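Local coordinates for glutamine aminotransferase class-II domain protein (PDB 3MDN), which probably hydrolyses glutamine to release ammonia for transfer, as expected of a class-II glutamine amidotransferase domain with the N-terminal-nucleophile hydrolase fold, at residues 6-11 / 188-193; 83-88 / 108-113; 48-53 / 77-82; 59-64 / 102-107. All coordinates share one frame; numbering follows the deposited sequence.

Interaction 1: 6-11 / 188-193; sequences WAAYHG and SAAFSD
A8 lies nearest A190, their CA atoms 7.2 Å apart, where the short strand segments 6-10 and 188-192 pass face to face at 33° with 8.4 Å between their axes. W6 carries most of the contact. Its CG sits between the backbone N and the carbonyl carbon (chi1 64°), and the indole reaches across to the opposing strand. There NE1 donates to S188 OG at 3.1 Å, with an N-H...O angle of 156° and the hydroxyl oxygen close to the ring plane, at the edge of the indole. The neighbouring six-membered ring takes A190 on one face: the methyl CB stands 4.0 Å from the ring centroid, a CH-pi contact somewhat offset toward the rim. The two strands belong to the two different antiparallel sheets that pack together as the central beta-sandwich of the N-terminal-nucleophile fold, and this is a wholly buried piece of the interface between them. Small residues face each other beside the indole, with A8 CB 4.3 Å from A190 CB. M112 and N114 of strand 109-114 and V224 of strand 221-225 also touch the W6 side chain. An alanine in place of W6 would probably open a gap over A190 and rob S188 OG of its indole donor. W6 N is hydrogen-bonded to S226 OG, just after strand 221-225.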
loop_
_atom_site.group_PDB
_atom_site.type_symbol
_atom_site.label_atom_id
_atom_site.label_comp_id
_atom_site.label_asym_id
_atom_site.label_seq_id
_atom_site.Cartn_x
_atom_site.Cartn_y
_atom_site.Cartn_z
ATOM N N TRP D 6 15.568 -13.745 8.736
ATOM C CA TRP D 6 16.192 -12.441 8.952
ATOM C C TRP D 6 17.708 -12.434 8.673
ATOM O O TRP D 6 18.348 -13.495 8.652
ATOM C CB TRP D 6 15.838 -11.849 10.316
ATOM C CG TRP D 6 16.290 -12.578 11.602
ATOM C CD1 TRP D 6 15.482 -13.229 12.504
ATOM C CD2 TRP D 6 17.626 -12.634 12.161
ATOM N NE1 TRP D 6 16.228 -13.694 13.574
ATOM C CE2 TRP D 6 17.543 -13.351 13.382
ATOM C CE3 TRP D 6 18.868 -12.146 11.753
ATOM C CZ2 TRP D 6 18.667 -13.598 14.185
ATOM C CZ3 TRP D 6 19.976 -12.390 12.555
ATOM C CH2 TRP D 6 19.874 -13.116 13.746
ATOM N N ALA D 7 18.264 -11.244 8.434
ATOM C CA ALA D 7 19.701 -11.081 8.258
ATOM C C ALA D 7 20.208 -9.763 8.833
ATOM O O ALA D 7 19.527 -8.731 8.749
ATOM C CB ALA D 7 20.082 -11.201 6.795
ATOM N N ALA D 8 21.403 -9.803 9.416
ATOM C CA ALA D 8 22.035 -8.628 10.004
ATOM C C ALA D 8 23.483 -8.505 9.545
ATOM O O ALA D 8 24.140 -9.505 9.241
ATOM C CB ALA D 8 21.951 -8.657 11.543
ATOM N N TYR D 9 23.993 -7.280 9.522
ATOM C CA TYR D 9 25.329 -7.045 9.016
ATOM C C TYR D 9 26.078 -6.014 9.851
ATOM O O TYR D 9 25.503 -5.027 10.287
ATOM C CB TYR D 9 25.274 -6.655 7.542
ATOM C CG TYR D 9 26.639 -6.382 6.948
ATOM C CD1 TYR D 9 27.454 -7.422 6.521
ATOM C CD2 TYR D 9 27.121 -5.065 6.817
ATOM C CE1 TYR D 9 28.739 -7.182 5.973
ATOM C CE2 TYR D 9 28.414 -4.815 6.282
ATOM C CZ TYR D 9 29.209 -5.900 5.872
ATOM O OH TYR D 9 30.442 -5.680 5.325
ATOM N N HIS D 10 27.362 -6.276 10.085
ATOM C CA HIS D 10 28.242 -5.360 10.819
ATOM C C HIS D 10 29.673 -5.420 10.211
ATOM O O HIS D 10 30.341 -6.468 10.267
ATOM C CB HIS D 10 28.232 -5.756 12.297
ATOM C CG HIS D 10 28.957 -4.807 13.201
ATOM N ND1 HIS D 10 30.313 -4.590 13.120
ATOM C CD2 HIS D 10 28.526 -4.066 14.250
ATOM C CE1 HIS D 10 30.678 -3.715 14.043
ATOM N NE2 HIS D 10 29.608 -3.369 14.732
ATOM N N GLY D 11 30.107 -4.323 9.580
ATOM C CA GLY D 11 31.437 -4.237 8.970
ATOM C C GLY D 11 31.577 -3.074 7.981
ATOM O O GLY D 11 30.886 -2.048 8.086
ATOM N N SER D 188 14.914 -16.079 18.710
ATOM C CA SER D 188 16.164 -15.699 18.120
ATOM C C SER D 188 15.920 -14.233 17.855
ATOM O O SER D 188 14.824 -13.833 17.402
ATOM C CB SER D 188 16.432 -16.469 16.825
ATOM O OG SER D 188 15.781 -15.780 15.781
ATOM N N ALA D 189 16.883 -13.397 18.210
ATOM C CA ALA D 189 16.711 -11.952 18.036
ATOM C C ALA D 189 18.037 -11.355 17.602
ATOM O O ALA D 189 19.108 -11.881 17.972
ATOM C CB ALA D 189 16.290 -11.324 19.350
ATOM N N ALA D 190 17.967 -10.270 16.828
ATOM C CA ALA D 190 19.139 -9.429 16.520
ATOM C C ALA D 190 18.813 -8.017 16.898
ATOM O O ALA D 190 17.651 -7.594 16.800
ATOM C CB ALA D 190 19.509 -9.500 15.034
ATOM N N PHE D 191 19.805 -7.279 17.363
ATOM C CA PHE D 191 19.559 -5.945 17.888
ATOM C C PHE D 191 20.870 -5.145 17.945
ATOM O O PHE D 191 21.927 -5.732 17.971
ATOM C CB PHE D 191 18.793 -5.961 19.230
ATOM C CG PHE D 191 19.426 -6.803 20.314
ATOM C CD1 PHE D 191 19.278 -8.187 20.330
ATOM C CD2 PHE D 191 20.147 -6.208 21.342
ATOM C CE1 PHE D 191 19.876 -8.954 21.333
ATOM C CE2 PHE D 191 20.740 -6.971 22.347
ATOM C CZ PHE D 191 20.588 -8.328 22.362
ATOM N N SER D 192 20.780 -3.810 17.893
ATOM C CA SER D 192 21.969 -2.934 17.766
ATOM C C SER D 192 21.744 -1.590 18.404
ATOM O O SER D 192 20.595 -1.099 18.485
ATOM C CB SER D 192 22.307 -2.688 16.285
ATOM O OG SER D 192 23.539 -1.971 16.125
ATOM N N ASP D 193 22.835 -0.952 18.807
ATOM C CA ASP D 193 22.772 0.438 19.268
ATOM C C ASP D 193 23.420 1.315 18.230
ATOM O O ASP D 193 23.663 2.477 18.476
ATOM C CB ASP D 193 23.480 0.619 20.621
ATOM C CG ASP D 193 24.915 0.075 20.615
ATOM O OD1 ASP D 193 25.428 -0.292 19.524
ATOM O OD2 ASP D 193 25.529 -0.004 21.702
#

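Interaction 2: 83-88 / 108-113; sequences LFLSHV and RWCFMH
L85 is the first residue of 83-88 to reach strand 109-113, and it does so with both ends of its side chain. CD2 rests on C110 SG at 3.7 Å and also lies near the backbone N of F111, while CB meets the terminal methyl CE of M112, a selenomethionine, at 3.6 Å. The side chains of L85 and M112 cross obliquely. M112 runs extended beyond CG (chi2 -179°), which carries its selenium toward the opposing strand. The strands meet at 31° with axes 8.0 Å apart, and they come from the two facing sheets of the sandwich; this is sheet-on-sheet packing in the buried core of the glutaminase-type fold. S86 turns its side chain to the other side of its strand, where OG makes a weak hydrogen bond to A7 O, and contributes its backbone: S86 O is 3.5 Å from M112 SE. At H87 the selenium is met again, modelled 3.2 Å from CB, an unusually short distance that is doubtful in detail. The M112 and H87 side chains slide past each other in opposite directions. H87 CG is anti to the backbone N (chi1 173°). SE lies 4.8 Å from the imidazole centroid, obliquely placed, and CE1 comes to 3.6 Å from H113 O. The same imidazole also meets the ring of H102, while across the sheet behind M112, F111 packs on F149 of helix 144-154.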
loop_
_atom_site.group_PDB
_atom_site.type_symbol
_atom_site.label_atom_id
_atom_site.label_comp_id
_atom_site.label_asym_id
_atom_site.label_seq_id
_atom_site.Cartn_x
_atom_site.Cartn_y
_atom_site.Cartn_z
ATOM N N LEU D 83 26.054 -1.202 9.187
ATOM C CA LEU D 83 25.340 -1.853 10.283
ATOM C C LEU D 83 23.864 -1.811 10.017
ATOM O O LEU D 83 23.244 -0.731 10.069
ATOM C CB LEU D 83 25.642 -1.186 11.642
ATOM C CG LEU D 83 25.677 -2.147 12.854
ATOM C CD1 LEU D 83 26.110 -1.405 14.138
ATOM C CD2 LEU D 83 24.361 -2.917 13.109
ATOM N N PHE D 84 23.283 -2.966 9.709
ATOM C CA PHE D 84 21.853 -2.985 9.468
ATOM C C PHE D 84 21.188 -4.328 9.806
ATOM O O PHE D 84 21.872 -5.328 9.961
ATOM C CB PHE D 84 21.524 -2.537 8.039
ATOM C CG PHE D 84 22.103 -3.422 6.952
ATOM C CD1 PHE D 84 21.344 -4.423 6.387
ATOM C CD2 PHE D 84 23.390 -3.205 6.469
ATOM C CE1 PHE D 84 21.865 -5.208 5.372
ATOM C CE2 PHE D 84 23.917 -3.969 5.452
ATOM C CZ PHE D 84 23.166 -4.973 4.899
ATOM N N LEU D 85 19.849 -4.311 9.881
ATOM C CA LEU D 85 19.031 -5.467 10.260
ATOM C C LEU D 85 17.908 -5.529 9.239
ATOM O O LEU D 85 17.294 -4.483 8.975
ATOM C CB LEU D 85 18.437 -5.220 11.662
ATOM C CG LEU D 85 19.244 -5.611 12.926
ATOM C CD1 LEU D 85 20.568 -4.908 13.003
ATOM C CD2 LEU D 85 18.380 -5.292 14.167
ATOM N N SER D 86 17.619 -6.710 8.685
ATOM C CA SER D 86 16.507 -6.892 7.753
ATOM C C SER D 86 15.759 -8.214 7.946
ATOM O O SER D 86 16.370 -9.199 8.367
ATOM C CB SER D 86 16.938 -6.708 6.310
ATOM O OG SER D 86 18.103 -7.422 6.034
ATOM N N HIS D 87 14.446 -8.243 7.655
ATOM C CA HIS D 87 13.532 -9.246 8.284
ATOM C C HIS D 87 12.202 -9.482 7.551
ATOM O O HIS D 87 11.374 -8.590 7.469
ATOM C CB HIS D 87 13.283 -8.898 9.799
ATOM C CG HIS D 87 12.246 -9.762 10.490
ATOM N ND1 HIS D 87 12.549 -10.976 11.084
ATOM C CD2 HIS D 87 10.917 -9.573 10.690
ATOM C CE1 HIS D 87 11.451 -11.503 11.603
ATOM N NE2 HIS D 87 10.445 -10.668 11.381
ATOM N N VAL D 88 12.001 -10.704 7.047
ATOM C CA VAL D 88 10.803 -11.075 6.293
ATOM C C VAL D 88 9.711 -11.606 7.210
ATOM O O VAL D 88 8.868 -10.835 7.690
ATOM C CB VAL D 88 11.104 -12.100 5.153
ATOM C CG1 VAL D 88 9.829 -12.868 4.746
ATOM C CG2 VAL D 88 11.729 -11.397 3.931
ATOM N N ARG D 108 18.410 5.166 19.922
ATOM C CA ARG D 108 19.542 4.635 19.125
ATOM C C ARG D 108 19.430 3.143 18.727
ATOM O O ARG D 108 20.247 2.643 17.907
ATOM C CB ARG D 108 20.898 4.828 19.852
ATOM C CG ARG D 108 21.360 6.278 20.138
ATOM C CD ARG D 108 22.698 6.286 20.952
ATOM N NE ARG D 108 23.635 5.291 20.405
ATOM C CZ ARG D 108 24.801 4.924 20.950
ATOM N NH1 ARG D 108 25.222 5.466 22.093
ATOM N NH2 ARG D 108 25.550 4.005 20.344
ATOM N N TRP D 109 18.450 2.443 19.304
ATOM C CA TRP D 109 18.395 0.970 19.257
ATOM C C TRP D 109 17.377 0.441 18.246
ATOM O O TRP D 109 16.355 1.090 18.003
ATOM C CB TRP D 109 18.029 0.413 20.632
ATOM C CG TRP D 109 19.110 0.578 21.629
ATOM C CD1 TRP D 109 19.408 1.690 22.360
ATOM C CD2 TRP D 109 20.075 -0.423 22.001
ATOM N NE1 TRP D 109 20.500 1.439 23.190
ATOM C CE2 TRP D 109 20.927 0.151 22.978
ATOM C CE3 TRP D 109 20.313 -1.728 21.578
ATOM C CZ2 TRP D 109 21.985 -0.550 23.553
ATOM C CZ3 TRP D 109 21.364 -2.432 22.145
ATOM C CH2 TRP D 109 22.194 -1.838 23.131
ATOM N N CYS D 110 17.675 -0.710 17.651
ATOM C CA CYS D 110 16.696 -1.394 16.819
ATOM C C CYS D 110 16.761 -2.851 17.138
ATOM O O CYS D 110 17.719 -3.294 17.763
ATOM C CB CYS D 110 16.929 -1.155 15.324
ATOM S SG CYS D 110 18.559 -1.613 14.718
ATOM N N PHE D 111 15.766 -3.610 16.702
ATOM C CA PHE D 111 15.545 -4.929 17.272
ATOM C C PHE D 111 14.611 -5.725 16.374
ATOM O O PHE D 111 13.655 -5.187 15.842
ATOM C CB PHE D 111 14.909 -4.718 18.657
ATOM C CG PHE D 111 14.623 -5.984 19.422
ATOM C CD1 PHE D 111 13.447 -6.686 19.209
ATOM C CD2 PHE D 111 15.515 -6.440 20.380
ATOM C CE1 PHE D 111 13.176 -7.836 19.918
ATOM C CE2 PHE D 111 15.260 -7.591 21.104
ATOM C CZ PHE D 111 14.088 -8.296 20.868
HETATM N N MSE D 112 14.911 -6.992 16.182
HETATM C CA MSE D 112 14.004 -7.915 15.500
HETATM C C MSE D 112 14.093 -9.320 16.115
HETATM O O MSE D 112 15.108 -9.683 16.718
HETATM C CB MSE D 112 14.261 -7.948 13.996
HETATM C CG MSE D 112 15.639 -8.332 13.586
HETATM SE SE MSE D 112 15.764 -8.268 11.638
HETATM C CE MSE D 112 17.674 -8.772 11.579
ATOM N N HIS D 113 13.012 -10.078 15.980
ATOM C CA HIS D 113 12.812 -11.276 16.744
ATOM C C HIS D 113 12.060 -12.272 15.860
ATOM O O HIS D 113 11.122 -11.923 15.173
ATOM C CB HIS D 113 12.020 -10.936 18.028
ATOM C CG HIS D 113 11.244 -12.084 18.612
ATOM N ND1 HIS D 113 11.840 -13.132 19.282
ATOM C CD2 HIS D 113 9.910 -12.324 18.658
ATOM C CE1 HIS D 113 10.914 -13.982 19.693
ATOM N NE2 HIS D 113 9.732 -13.512 19.329
#

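Interaction 3: 48-53 / 77-82; sequences VAWYDA and HHVRSG
W50 and V79 supply the apolar part of the contact. V79 CG1, anti to its backbone N (chi1 178°), lies over one face of the indole, 3.9 Å from the centroid of the five-membered ring, a CH-pi contact offset toward the rim. Its nearest indole atom is NE1, at 3.5 Å, and the two side chains cross at about a right angle. S81 CB adds to this packing, 4.0 Å from both W50 CB and W50 CD1. The polar part centres on a hydrogen bond from S81 OG to Y51 O, tilted 22° from the carbonyl plane; its modelled length of 2.5 Å is unusually short and doubtful in its exact value. The same hydroxyl oxygen is also bonded to L83 N, and two partners would limit its rotation. Y51 sends its phenol elsewhere, its OH bonded to R108 O. On the outer side a second subunit borders the contact: its R54 donates to H77 O and its H78 packs on D52. The contact joins strand 47-51 of the seven-stranded sheet to the chain that leaves helix 70-78 and passes through short strand 80-81, paired with strand 13-15, on its way to strand 84-87, the neighbour of 47-51 in that sheet.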
loop_
_atom_site.group_PDB
_atom_site.type_symbol
_atom_site.label_atom_id
_atom_site.label_comp_id
_atom_site.label_asym_id
_atom_site.label_seq_id
_atom_site.Cartn_x
_atom_site.Cartn_y
_atom_site.Cartn_z
ATOM N N VAL D 48 13.641 -3.124 7.004
ATOM C CA VAL D 48 15.070 -2.947 7.179
ATOM C C VAL D 48 15.273 -1.782 8.141
ATOM O O VAL D 48 14.548 -0.784 8.089
ATOM C CB VAL D 48 15.836 -2.726 5.827
ATOM C CG1 VAL D 48 15.394 -1.453 5.142
ATOM C CG2 VAL D 48 17.330 -2.687 6.073
ATOM N N ALA D 49 16.223 -1.957 9.056
ATOM C CA ALA D 49 16.715 -0.892 9.909
ATOM C C ALA D 49 18.197 -0.688 9.604
ATOM O O ALA D 49 18.938 -1.654 9.597
ATOM C CB ALA D 49 16.506 -1.260 11.412
ATOM N N TRP D 50 18.640 0.541 9.327
ATOM C CA TRP D 50 20.061 0.717 8.968
ATOM C C TRP D 50 20.642 1.986 9.577
ATOM O O TRP D 50 19.929 2.969 9.771
ATOM C CB TRP D 50 20.265 0.705 7.429
ATOM C CG TRP D 50 19.943 2.042 6.752
ATOM C CD1 TRP D 50 20.824 3.035 6.440
ATOM C CD2 TRP D 50 18.656 2.501 6.343
ATOM N NE1 TRP D 50 20.160 4.100 5.869
ATOM C CE2 TRP D 50 18.826 3.796 5.789
ATOM C CE3 TRP D 50 17.368 1.959 6.403
ATOM C CZ2 TRP D 50 17.757 4.541 5.272
ATOM C CZ3 TRP D 50 16.287 2.716 5.887
ATOM C CH2 TRP D 50 16.496 3.982 5.340
ATOM N N TYR D 51 21.939 1.966 9.854
ATOM C CA TYR D 51 22.638 3.136 10.364
ATOM C C TYR D 51 23.526 3.685 9.265
ATOM O O TYR D 51 24.230 2.946 8.560
ATOM C CB TYR D 51 23.538 2.790 11.590
ATOM C CG TYR D 51 22.752 2.295 12.779
ATOM C CD1 TYR D 51 22.497 0.936 12.942
ATOM C CD2 TYR D 51 22.260 3.186 13.736
ATOM C CE1 TYR D 51 21.751 0.474 14.026
ATOM C CE2 TYR D 51 21.535 2.735 14.826
ATOM C CZ TYR D 51 21.286 1.379 14.966
ATOM O OH TYR D 51 20.542 0.919 16.016
ATOM N N ASP D 52 23.574 4.989 9.188
ATOM C CA ASP D 52 24.343 5.640 8.170
ATOM C C ASP D 52 24.845 6.907 8.821
ATOM O O ASP D 52 25.846 6.883 9.531
ATOM C CB ASP D 52 23.429 5.976 6.973
ATOM C CG ASP D 52 24.209 6.483 5.747
ATOM O OD1 ASP D 52 25.465 6.532 5.796
ATOM O OD2 ASP D 52 23.568 6.829 4.730
ATOM N N ALA D 53 24.081 7.987 8.665
ATOM C CA ALA D 53 24.558 9.299 9.066
ATOM C C ALA D 53 24.135 9.706 10.474
ATOM O O ALA D 53 24.671 10.655 11.040
ATOM C CB ALA D 53 24.070 10.402 8.040
ATOM N N HIS D 77 18.895 -1.153 -3.208
ATOM C CA HIS D 77 19.859 -1.073 -4.320
ATOM C C HIS D 77 20.792 0.137 -4.200
ATOM O O HIS D 77 21.844 0.168 -4.815
ATOM C CB HIS D 77 19.102 -1.025 -5.671
ATOM C CG HIS D 77 19.982 -1.005 -6.892
ATOM N ND1 HIS D 77 20.880 -2.005 -7.184
ATOM C CD2 HIS D 77 20.030 -0.147 -7.941
ATOM C CE1 HIS D 77 21.484 -1.740 -8.327
ATOM N NE2 HIS D 77 20.982 -0.618 -8.807
ATOM N N HIS D 78 20.409 1.140 -3.411
ATOM C CA HIS D 78 21.086 2.448 -3.501
ATOM C C HIS D 78 21.753 2.904 -2.226
ATOM O O HIS D 78 22.714 3.650 -2.285
ATOM C CB HIS D 78 20.146 3.553 -4.023
ATOM C CG HIS D 78 20.077 3.608 -5.513
ATOM N ND1 HIS D 78 19.066 3.008 -6.242
ATOM C CD2 HIS D 78 20.922 4.149 -6.418
ATOM C CE1 HIS D 78 19.302 3.176 -7.528
ATOM N NE2 HIS D 78 20.416 3.873 -7.660
ATOM N N VAL D 79 21.207 2.489 -1.089
ATOM C CA VAL D 79 21.744 2.822 0.226
ATOM C C VAL D 79 22.814 1.816 0.703
ATOM O O VAL D 79 22.617 0.590 0.661
ATOM C CB VAL D 79 20.603 2.854 1.280
ATOM C CG1 VAL D 79 21.147 3.149 2.678
ATOM C CG2 VAL D 79 19.514 3.862 0.881
ATOM N N ARG D 80 23.935 2.355 1.180
ATOM C CA ARG D 80 25.010 1.579 1.784
ATOM C C ARG D 80 25.048 1.751 3.296
ATOM O O ARG D 80 24.844 2.846 3.806
ATOM C CB ARG D 80 26.338 2.036 1.219
ATOM C CG ARG D 80 26.824 1.190 0.074
ATOM C CD ARG D 80 28.007 1.862 -0.581
ATOM N NE ARG D 80 27.768 3.308 -0.676
ATOM C CZ ARG D 80 28.497 4.131 -1.425
ATOM N NH1 ARG D 80 29.488 3.647 -2.170
ATOM N NH2 ARG D 80 28.233 5.428 -1.434
ATOM N N SER D 81 25.293 0.660 4.020
ATOM C CA SER D 81 25.404 0.736 5.475
ATOM C C SER D 81 26.384 -0.314 6.003
ATOM O O SER D 81 26.548 -1.386 5.425
ATOM C CB SER D 81 24.025 0.602 6.145
ATOM O OG SER D 81 24.135 0.610 7.564
ATOM N N GLY D 82 27.050 0.034 7.096
ATOM C CA GLY D 82 27.988 -0.836 7.749
ATOM C C GLY D 82 27.334 -1.514 8.937
ATOM O O GLY D 82 27.969 -2.334 9.606
#

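Interaction 4: 59-64 / 102-107; sequences LYRDVY and HPFAAR
R61 and F104 bring two flat groups together with their planes 82° apart. The guanidinium turns an edge to the phenyl: F104 CE1 lies near its plane, and NH1 stands 3.6 Å from F104 CD1, obliquely placed with respect to the ring. H102 CA lies over one face of F104, 4.2 Å above the plane and toward the rim, and the phenyl in turn sets its CE2 3.6 Å above the centre of the H102 imidazole, whose NE2 is bonded to S145 OG of helix 144-154. The R61 chain is extended from CG to NE, which lets it span the gap between the strands, and it passes the P103 carbonyl on the way: CD is 3.6 Å and NH1 3.2 Å from P103 O. NH1 also makes a weak hydrogen bond to C101 O. An alanine in place of R61 would probably leave C101 O without that donor and F104 without the guanidinium beside it. L59 supplies the apolar half of the contact. Its CD1 slides past the ring of P103, 4.2 Å from CD, and its CD2 meets A105 CB at 4.1 Å. The peptide bond between H102 and P103 is cis, a kink just ahead of strand 104-106. Strand 58-61 is the outermost strand of its sheet, and the contact joins that margin to strand 104-106 of the facing sheet; R61 O accepts from N71 of a second subunit. A cation placed near backbone carbonyls and beside a phenyl ring is consistent with a partly electrostatic attraction, while the L59 side is apolar packing against P103 and A105.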
loop_
_atom_site.group_PDB
_atom_site.type_symbol
_atom_site.label_atom_id
_atom_site.label_comp_id
_atom_site.label_asym_id
_atom_site.label_seq_id
_atom_site.Cartn_x
_atom_site.Cartn_y
_atom_site.Cartn_z
ATOM N N LEU D 59 14.559 3.506 9.319
ATOM C CA LEU D 59 13.637 2.374 9.416
ATOM C C LEU D 59 12.645 2.317 8.222
ATOM O O LEU D 59 11.929 3.275 7.963
ATOM C CB LEU D 59 12.878 2.454 10.738
ATOM C CG LEU D 59 11.967 1.280 11.089
ATOM C CD1 LEU D 59 12.795 -0.026 11.266
ATOM C CD2 LEU D 59 11.159 1.581 12.349
ATOM N N TYR D 60 12.634 1.208 7.480
ATOM C CA TYR D 60 11.726 1.045 6.347
ATOM C C TYR D 60 10.969 -0.251 6.555
ATOM O O TYR D 60 11.572 -1.309 6.716
ATOM C CB TYR D 60 12.469 1.009 4.991
ATOM C CG TYR D 60 11.532 0.953 3.774
ATOM C CD1 TYR D 60 10.646 -0.119 3.592
ATOM C CD2 TYR D 60 11.520 1.969 2.823
ATOM C CE1 TYR D 60 9.788 -0.180 2.505
ATOM C CE2 TYR D 60 10.662 1.913 1.719
ATOM C CZ TYR D 60 9.796 0.836 1.572
ATOM O OH TYR D 60 8.932 0.771 0.500
ATOM N N ARG D 61 9.646 -0.161 6.561
ATOM C CA ARG D 61 8.792 -1.335 6.678
ATOM C C ARG D 61 7.409 -1.147 6.043
ATOM O O ARG D 61 6.779 -0.095 6.150
ATOM C CB ARG D 61 8.650 -1.774 8.128
ATOM C CG ARG D 61 8.485 -0.656 9.107
ATOM C CD ARG D 61 8.621 -1.178 10.531
ATOM N NE ARG D 61 7.860 -0.318 11.428
ATOM C CZ ARG D 61 7.476 -0.635 12.659
ATOM N NH1 ARG D 61 7.773 -1.815 13.172
ATOM N NH2 ARG D 61 6.780 0.245 13.373
ATOM N N ASP D 62 6.960 -2.201 5.386
ATOM C CA ASP D 62 5.736 -2.176 4.641
ATOM C C ASP D 62 5.240 -3.603 4.629
ATOM O O ASP D 62 5.970 -4.499 5.052
ATOM C CB ASP D 62 6.037 -1.723 3.220
ATOM C CG ASP D 62 4.965 -0.829 2.667
ATOM O OD1 ASP D 62 3.796 -0.994 3.083
ATOM O OD2 ASP D 62 5.300 0.041 1.830
ATOM N N VAL D 63 4.018 -3.825 4.138
ATOM C CA VAL D 63 3.472 -5.189 4.082
ATOM C C VAL D 63 3.710 -5.863 2.731
ATOM O O VAL D 63 3.114 -6.895 2.421
ATOM C CB VAL D 63 1.976 -5.241 4.465
ATOM C CG1 VAL D 63 1.791 -4.986 5.968
ATOM C CG2 VAL D 63 1.154 -4.262 3.610
ATOM N N TYR D 64 4.594 -5.277 1.930
ATOM C CA TYR D 64 4.887 -5.795 0.595
ATOM C C TYR D 64 6.228 -6.519 0.604
ATOM O O TYR D 64 7.172 -6.082 1.280
ATOM C CB TYR D 64 4.893 -4.664 -0.446
ATOM C CG TYR D 64 3.601 -3.882 -0.496
ATOM C CD1 TYR D 64 3.387 -2.788 0.345
ATOM C CD2 TYR D 64 2.584 -4.236 -1.377
ATOM C CE1 TYR D 64 2.190 -2.067 0.307
ATOM C CE2 TYR D 64 1.387 -3.522 -1.418
ATOM C CZ TYR D 64 1.200 -2.443 -0.574
ATOM O OH TYR D 64 0.017 -1.740 -0.623
ATOM N N HIS D 102 8.857 -6.244 11.819
ATOM C CA HIS D 102 10.167 -5.928 12.401
ATOM C C HIS D 102 10.967 -5.256 11.296
ATOM O O HIS D 102 10.533 -5.233 10.147
ATOM C CB HIS D 102 10.880 -7.170 12.858
ATOM C CG HIS D 102 10.093 -8.052 13.781
ATOM N ND1 HIS D 102 8.780 -8.425 13.540
ATOM C CD2 HIS D 102 10.462 -8.687 14.915
ATOM C CE1 HIS D 102 8.371 -9.236 14.498
ATOM N NE2 HIS D 102 9.379 -9.427 15.331
ATOM N N PRO D 103 12.087 -4.623 11.631
ATOM C CA PRO D 103 12.567 -4.314 12.959
ATOM C C PRO D 103 11.696 -3.263 13.637
ATOM O O PRO D 103 10.825 -2.665 12.989
ATOM C CB PRO D 103 13.965 -3.742 12.701
ATOM C CG PRO D 103 14.301 -4.148 11.303
ATOM C CD PRO D 103 13.001 -4.117 10.598
ATOM N N PHE D 104 11.902 -3.131 14.943
ATOM C CA PHE D 104 11.390 -2.065 15.784
ATOM C C PHE D 104 12.569 -1.143 16.142
ATOM O O PHE D 104 13.723 -1.540 16.086
ATOM C CB PHE D 104 10.747 -2.658 17.043
ATOM C CG PHE D 104 9.592 -3.608 16.740
ATOM C CD1 PHE D 104 8.322 -3.104 16.441
ATOM C CD2 PHE D 104 9.790 -4.995 16.703
ATOM C CE1 PHE D 104 7.258 -3.962 16.148
ATOM C CE2 PHE D 104 8.740 -5.855 16.421
ATOM C CZ PHE D 104 7.466 -5.331 16.141
ATOM N N ALA D 105 12.289 0.116 16.442
ATOM C CA ALA D 105 13.371 1.048 16.740
ATOM C C ALA D 105 12.860 2.031 17.755
ATOM O O ALA D 105 11.694 2.425 17.709
ATOM C CB ALA D 105 13.803 1.803 15.459
ATOM N N ALA D 106 13.729 2.428 18.668
ATOM C CA ALA D 106 13.400 3.491 19.603
ATOM C C ALA D 106 14.736 4.073 20.043
ATOM O O ALA D 106 15.639 3.321 20.407
ATOM C CB ALA D 106 12.599 2.948 20.784
ATOM N N ARG D 107 14.863 5.397 19.967
ATOM C CA ARG D 107 16.130 6.073 20.238
ATOM C C ARG D 107 17.264 5.541 19.343
ATOM O O ARG D 107 17.087 5.459 18.141
ATOM C CB ARG D 107 16.483 5.918 21.717
ATOM C CG ARG D 107 15.447 6.576 22.598
ATOM C CD ARG D 107 15.710 6.293 24.053
ATOM N NE ARG D 107 14.615 6.869 24.831
ATOM C CZ ARG D 107 14.561 6.876 26.153
ATOM N NH1 ARG D 107 15.559 6.327 26.857
ATOM N NH2 ARG D 107 13.518 7.430 26.764
#

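How the interactions relate
From the N terminus, residues 6-11 wait for 188-193 until late in the chain, so interaction 1 closes the widest loop and the other three nest inside it. Interaction 3 is closed first, when 77-82 returns to 48-53. Segment 59-64 lies within that loop but meets 102-107 beyond it, so interaction 4 crosses interaction 3. Interaction 2 opens at 83-88, directly after interaction 3 closes, and ends at 108-113, again crossing interaction 4. Interactions 1, 2 and 4 tie the two facing sheets together at three places, whereas interaction 3 anchors the helix 70-78 exit to one of them. Interactions 3 and 4 both border the second subunit.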